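Local coordinates for protein putative alpha-galactosidase/melibiase (Bacteroides fragilis, PDB 4OGZ) that probably hydrolyses terminal, non-reducing alpha-D-galactose residues from alpha-galactosides, at residues F348-L358 with L380-Q391. Numbering follows the deposited sequence.
Sequences FALWCMMASPL and LIAINQDPLGIQ
Asn-384 lays its carboxamide against the isobutyl group of Leu-358, whose CD1 lies 3.2 Å from OD1. With CG anti to the backbone N (chi1 -178°), the amide reaches across to the turn after helix 341-353, where ND2 donates to Ser-356 O at 2.8 Å, nearly straight (159°) and on a lone pair. OD1 accepts from Gln-385 NE2, so both ends of this buried amide are gripped and its rotation is fixed; asparagine suits the place because it can donate and accept at once. Cys-352 is small enough for the chains to close in, its CA 4.3 Å from Asn-384 CA, and Asn-384 CA makes a CA-H...O contact to Cys-352 O. The two helices run roughly parallel, 28° apart, in the TIM-barrel catalytic domain, where 341-353 leads into barrel strand 358-360. A Schellman motif ends the first helix, with Ala-355 at positive phi as C-prime. Leu-380 fits between Phe-348 and Ala-349, sending CD1 to the ring's CD2 (3.9 Å) and CD2 to Ala-349 CB, while Ile-381 CG1 meets the ring edge at CZ. On the flank facing the C-terminal beta-sandwich, the bent side chain of selenomethionine Met-353 lays its SE on Ile-383 CG2 (4.1 Å), and Val-469 touches Leu-380 and Ile-383. The extended Gln-391 passes its CG by Met-354 O, and its OE1 accepts from Asn-316 ND2.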
# COMPACT_ATOMS: atom_id res chain seq x y z
N PHE A 348 3.81 1.47 -11.42
CA PHE A 348 4.17 0.74 -10.22
C PHE A 348 5.52 1.21 -9.63
O PHE A 348 5.62 1.37 -8.44
CB PHE A 348 4.24 -0.75 -10.54
CG PHE A 348 4.49 -1.63 -9.34
CD1 PHE A 348 3.53 -1.74 -8.35
CD2 PHE A 348 5.65 -2.35 -9.24
CE1 PHE A 348 3.73 -2.54 -7.24
CE2 PHE A 348 5.85 -3.17 -8.13
CZ PHE A 348 4.89 -3.27 -7.14
N ALA A 349 6.51 1.36 -10.49
CA ALA A 349 7.83 1.82 -10.16
C ALA A 349 7.79 3.18 -9.46
O ALA A 349 8.41 3.33 -8.41
CB ALA A 349 8.68 1.89 -11.41
N LEU A 350 7.02 4.11 -10.01
CA LEU A 350 6.87 5.44 -9.39
C LEU A 350 6.11 5.38 -8.06
O LEU A 350 6.55 6.02 -7.07
CB LEU A 350 6.21 6.43 -10.38
CG LEU A 350 7.23 7.32 -11.10
CD1 LEU A 350 7.90 8.28 -10.11
CD2 LEU A 350 8.30 6.50 -11.82
N TRP A 351 5.06 4.57 -7.97
CA TRP A 351 4.37 4.36 -6.68
C TRP A 351 5.36 3.79 -5.65
O TRP A 351 5.32 4.16 -4.49
CB TRP A 351 3.16 3.45 -6.82
CG TRP A 351 1.82 4.13 -7.05
CD1 TRP A 351 0.67 3.88 -6.39
CD2 TRP A 351 1.49 5.16 -8.03
NE1 TRP A 351 -0.35 4.66 -6.88
CE2 TRP A 351 0.14 5.48 -7.85
CE3 TRP A 351 2.23 5.88 -8.98
CZ2 TRP A 351 -0.52 6.44 -8.62
CZ3 TRP A 351 1.57 6.84 -9.75
CH2 TRP A 351 0.21 7.11 -9.55
N CYS A 352 6.26 2.91 -6.09
CA CYS A 352 7.27 2.37 -5.20
C CYS A 352 8.23 3.45 -4.76
O CYS A 352 8.51 3.57 -3.57
CB CYS A 352 8.06 1.23 -5.84
SG CYS A 352 7.14 -0.30 -5.92
N MSE A 353 8.76 4.22 -5.73
CA MSE A 353 9.69 5.35 -5.41
C MSE A 353 9.09 6.37 -4.47
O MSE A 353 9.76 6.90 -3.58
CB MSE A 353 10.12 6.10 -6.68
CG MSE A 353 10.86 5.26 -7.73
SE MSE A 353 12.68 4.98 -7.07
CE MSE A 353 13.33 6.82 -7.16
N MSE A 354 7.79 6.64 -4.61
CA MSE A 354 7.15 7.70 -3.81
C MSE A 354 6.74 7.26 -2.43
O MSE A 354 6.05 8.00 -1.74
CB MSE A 354 5.94 8.23 -4.60
CG MSE A 354 6.40 8.93 -5.87
SE MSE A 354 4.97 9.85 -6.84
CE MSE A 354 3.67 8.42 -7.06
N ALA A 355 7.15 6.06 -2.00
CA ALA A 355 6.68 5.47 -0.76
C ALA A 355 5.16 5.56 -0.67
O ALA A 355 4.60 5.91 0.34
CB ALA A 355 7.38 6.14 0.45
N SER A 356 4.50 5.24 -1.77
CA SER A 356 3.05 5.20 -1.83
C SER A 356 2.49 3.86 -1.28
O SER A 356 3.19 2.86 -1.31
CB SER A 356 2.62 5.34 -3.27
OG SER A 356 3.19 6.48 -3.90
N PRO A 357 1.25 3.86 -0.75
CA PRO A 357 0.54 2.63 -0.56
C PRO A 357 0.50 1.88 -1.87
O PRO A 357 0.42 2.51 -2.93
CB PRO A 357 -0.88 3.09 -0.19
CG PRO A 357 -0.72 4.47 0.32
CD PRO A 357 0.39 5.03 -0.48
N LEU A 358 0.65 0.57 -1.80
CA LEU A 358 0.60 -0.27 -2.99
C LEU A 358 -0.66 -1.10 -2.85
O LEU A 358 -0.61 -2.28 -2.49
CB LEU A 358 1.88 -1.13 -3.08
CG LEU A 358 3.18 -0.33 -3.16
CD1 LEU A 358 4.41 -1.23 -3.04
CD2 LEU A 358 3.19 0.49 -4.46
N LEU A 380 11.65 -3.50 -6.56
CA LEU A 380 10.84 -2.29 -6.47
C LEU A 380 10.07 -2.20 -5.15
O LEU A 380 10.05 -1.12 -4.52
CB LEU A 380 9.84 -2.16 -7.62
CG LEU A 380 10.48 -1.86 -8.95
CD1 LEU A 380 9.44 -2.06 -10.07
CD2 LEU A 380 11.06 -0.45 -8.97
N ILE A 381 9.52 -3.32 -4.73
CA ILE A 381 8.80 -3.40 -3.48
C ILE A 381 9.75 -3.08 -2.33
O ILE A 381 9.39 -2.36 -1.40
CB ILE A 381 8.17 -4.78 -3.31
CG1 ILE A 381 6.97 -4.91 -4.24
CG2 ILE A 381 7.75 -5.04 -1.85
CD1 ILE A 381 6.46 -6.31 -4.39
N ALA A 382 10.97 -3.62 -2.40
CA ALA A 382 12.00 -3.37 -1.41
C ALA A 382 12.32 -1.87 -1.30
O ALA A 382 12.51 -1.36 -0.23
CB ALA A 382 13.25 -4.13 -1.75
N ILE A 383 12.30 -1.17 -2.43
CA ILE A 383 12.45 0.27 -2.45
C ILE A 383 11.29 0.90 -1.68
O ILE A 383 11.50 1.68 -0.73
CB ILE A 383 12.53 0.81 -3.90
CG1 ILE A 383 13.85 0.37 -4.51
CG2 ILE A 383 12.44 2.32 -3.93
CD1 ILE A 383 13.99 0.64 -5.98
N ASN A 384 10.08 0.54 -2.07
CA ASN A 384 8.89 1.03 -1.40
C ASN A 384 8.93 0.84 0.12
O ASN A 384 8.48 1.72 0.84
CB ASN A 384 7.62 0.39 -1.96
CG ASN A 384 6.32 0.91 -1.31
OD1 ASN A 384 5.70 0.21 -0.49
ND2 ASN A 384 5.87 2.08 -1.71
N GLN A 385 9.43 -0.32 0.57
CA GLN A 385 9.40 -0.70 2.01
C GLN A 385 10.66 -0.33 2.78
O GLN A 385 10.86 -0.78 3.95
CB GLN A 385 9.17 -2.20 2.14
CG GLN A 385 7.83 -2.67 1.54
CD GLN A 385 6.67 -2.20 2.38
OE1 GLN A 385 6.43 -2.69 3.50
NE2 GLN A 385 5.96 -1.21 1.87
N ASP A 386 11.51 0.47 2.14
CA ASP A 386 12.76 0.86 2.79
C ASP A 386 12.40 1.53 4.09
O ASP A 386 11.61 2.44 4.08
CB ASP A 386 13.54 1.82 1.92
CG ASP A 386 14.88 2.18 2.54
OD1 ASP A 386 15.83 1.40 2.35
OD2 ASP A 386 14.94 3.21 3.25
N PRO A 387 13.03 1.12 5.22
CA PRO A 387 12.64 1.66 6.55
C PRO A 387 12.83 3.16 6.72
O PRO A 387 12.16 3.76 7.57
CB PRO A 387 13.55 0.91 7.54
CG PRO A 387 14.38 -0.01 6.75
CD PRO A 387 14.03 0.07 5.29
N LEU A 388 13.68 3.79 5.94
CA LEU A 388 13.76 5.26 6.00
C LEU A 388 12.42 5.91 5.63
O LEU A 388 12.10 6.99 6.08
CB LEU A 388 14.85 5.84 5.09
CG LEU A 388 16.31 5.46 5.32
CD1 LEU A 388 17.21 6.26 4.38
CD2 LEU A 388 16.75 5.71 6.75
N GLY A 389 11.65 5.30 4.75
CA GLY A 389 10.33 5.87 4.42
C GLY A 389 10.35 7.26 3.83
O GLY A 389 9.48 8.08 4.12
N ILE A 390 11.38 7.55 3.03
CA ILE A 390 11.45 8.80 2.32
C ILE A 390 10.69 8.70 0.99
O ILE A 390 11.02 7.88 0.17
CB ILE A 390 12.90 9.14 2.04
CG1 ILE A 390 13.64 9.39 3.39
CG2 ILE A 390 13.01 10.36 1.12
CD1 ILE A 390 15.13 9.44 3.23
N GLN A 391 9.78 9.62 0.75
CA GLN A 391 9.16 9.72 -0.58
C GLN A 391 10.17 10.35 -1.51
O GLN A 391 10.77 11.39 -1.17
CB GLN A 391 7.89 10.57 -0.50
CG GLN A 391 7.24 10.93 -1.83
CD GLN A 391 5.85 11.51 -1.63
OE1 GLN A 391 5.04 10.97 -0.86
NE2 GLN A 391 5.58 12.63 -2.28
O HOH W 1 4.24 8.79 0.87